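Local coordinates for Glyoxalase/Bleomycin resistance protein/dioxygenase domain (Frankia sp., PDB 2RK0), which belongs to the vicinal oxygen chelate superfamily and probably carries out a metal-dependent glyoxalase- or dioxygenase-like reaction or binds a small ligand, at the interface of chains A and B. Coordinates in Å, arbitrary orientation; residue numbers count along the deposited sequence, not the author numbering. Chains: chain A/B, Glyoxalase/Bleomycin resistance protein/dioxygenase domain.

The interface of chains A and B. Residues chain A 9-10, 72-73; chain B 9-10, 72-73.
A:Leu73 and B:Leu73 meet at the two-fold axis of a homodimer-type interface, in a largely apolar patch, one part of the two-fold interface that joins the two chains of the deposited assembly. The fold is that of the glyoxalase/bleomycin resistance/dioxygenase (vicinal oxygen chelate) superfamily, whose members commonly pair; this pair may therefore be the working form, though the structure alone does not show it. Each chain contributes the short strand 72-73 and the strand 8-12, and every contact recurs with the chains exchanged.

At the centre the two leucines touch through their beta-methylenes, A:Leu73 CB lying 3.8 Å from B:Leu73 CB. Beyond this point the side chains diverge, each running to the opposite subunit's strand 8-12. With CG of A:Leu73 anti to the backbone N (chi1 -177°), the branch points towards chain B's strand 8-12, and the second torsion then turns CD1 to 4.1 Å from B:Val9 CG1. These two side chains cross at about a right angle, a branch methyl of one meeting a branch methyl of the other. CD1 of A:Leu73 also packs against the backbone carbonyl oxygen of B:Ser10, 3.6 Å from O, a van der Waals contact; the twin distance, B:Leu73 CD1 to A:Ser10 O, is 3.7 Å.

The leucines hide 37 and 41 Å² of the 103 Å² buried in this patch, so they supply most of it. Water 1 bridges their backbone amides, accepting hydrogen bonds from A:Leu73 N at 3.0 Å and B:Leu73 N at 2.9 Å. Both are nearly straight, with angles at the hydrogen of 160° and 162°, and this shared acceptor ties together the two strands 72-73 beside the leucine contact.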
ATOM      1  N   VAL A   9      -1.484   1.051  -6.281  1.00 19.05           N
ATOM      2  CA  VAL A   9      -1.950   1.498  -4.983  1.00 19.60           C
ATOM      3  C   VAL A   9      -2.728   2.777  -5.180  1.00 19.60           C
ATOM      4  O   VAL A   9      -2.244   3.720  -5.799  1.00 19.30           O
ATOM      5  CB  VAL A   9      -0.783   1.784  -4.030  1.00 18.63           C
ATOM      6  CG1 VAL A   9      -1.328   2.215  -2.669  1.00 19.76           C
ATOM      7  CG2 VAL A   9       0.091   0.548  -3.896  1.00 19.29           C
ATOM      8  N   SER A  10      -3.948   2.806  -4.666  1.00 18.79           N
ATOM      9  CA  SER A  10      -4.752   4.003  -4.788  1.00 19.55           C
ATOM     10  C   SER A  10      -4.792   4.668  -3.417  1.00 18.63           C
ATOM     11  O   SER A  10      -5.218   4.056  -2.436  1.00 19.82           O
ATOM     12  CB  SER A  10      -6.160   3.639  -5.260  1.00 20.18           C
ATOM     13  OG  SER A  10      -6.898   4.815  -5.522  1.00 21.94           O
ATOM     14  N   GLY A  72      -6.841   0.164   7.394  1.00 17.08           N
ATOM     15  CA  GLY A  72      -6.440   0.663   6.096  1.00 16.69           C
ATOM     16  C   GLY A  72      -4.927   0.614   6.042  1.00 15.18           C
ATOM     17  O   GLY A  72      -4.328  -0.375   6.463  1.00 13.78           O
ATOM     18  N   LEU A  73      -4.305   1.680   5.551  1.00 15.05           N
ATOM     19  CA  LEU A  73      -2.847   1.711   5.451  1.00 15.25           C
ATOM     20  C   LEU A  73      -2.129   2.117   6.746  1.00 15.91           C
ATOM     21  O   LEU A  73      -2.472   3.123   7.361  1.00 17.29           O
ATOM     22  CB  LEU A  73      -2.424   2.678   4.337  1.00 16.21           C
ATOM     23  CG  LEU A  73      -0.923   2.785   4.033  1.00 20.05           C
ATOM     24  CD1 LEU A  73      -0.404   1.472   3.467  1.00 17.77           C
ATOM     25  CD2 LEU A  73      -0.677   3.908   3.033  1.00 20.92           C
TER
ATOM     26  N   VAL B   9       3.815  -3.762   2.208  1.00 18.80           N
ATOM     27  CA  VAL B   9       2.682  -2.921   2.544  1.00 18.30           C
ATOM     28  C   VAL B   9       2.277  -3.309   3.956  1.00 18.66           C
ATOM     29  O   VAL B   9       2.165  -4.493   4.275  1.00 17.30           O
ATOM     30  CB  VAL B   9       1.482  -3.177   1.599  1.00 19.34           C
ATOM     31  CG1 VAL B   9       0.302  -2.287   1.999  1.00 20.18           C
ATOM     32  CG2 VAL B   9       1.890  -2.910   0.158  1.00 21.16           C
ATOM     33  N   SER B  10       2.069  -2.315   4.809  1.00 18.38           N
ATOM     34  CA  SER B  10       1.654  -2.588   6.177  1.00 17.21           C
ATOM     35  C   SER B  10       0.212  -2.114   6.306  1.00 16.54           C
ATOM     36  O   SER B  10      -0.084  -0.948   6.053  1.00 13.06           O
ATOM     37  CB  SER B  10       2.556  -1.848   7.167  1.00 18.85           C
ATOM     38  OG  SER B  10       2.308  -2.267   8.493  1.00 17.81           O
ATOM     39  N   GLY B  72      -5.120   8.203   3.242  1.00 18.44           N
ATOM     40  CA  GLY B  72      -4.403   6.955   3.411  1.00 17.64           C
ATOM     41  C   GLY B  72      -4.751   6.057   2.244  1.00 17.25           C
ATOM     42  O   GLY B  72      -4.672   6.476   1.088  1.00 14.77           O
ATOM     43  N   LEU B  73      -5.154   4.827   2.537  1.00 16.49           N
ATOM     44  CA  LEU B  73      -5.513   3.895   1.485  1.00 18.28           C
ATOM     45  C   LEU B  73      -6.921   4.121   0.952  1.00 19.68           C
ATOM     46  O   LEU B  73      -7.872   4.279   1.723  1.00 18.40           O
ATOM     47  CB  LEU B  73      -5.416   2.450   1.988  1.00 17.62           C
ATOM     48  CG  LEU B  73      -5.657   1.371   0.925  1.00 19.64           C
ATOM     49  CD1 LEU B  73      -4.491   1.356  -0.066  1.00 17.46           C
ATOM     50  CD2 LEU B  73      -5.777   0.001   1.591  1.00 19.71           C
TER
HETATM   51  O   HOH W   1      -5.877   4.226   5.323  1.00 14.20           O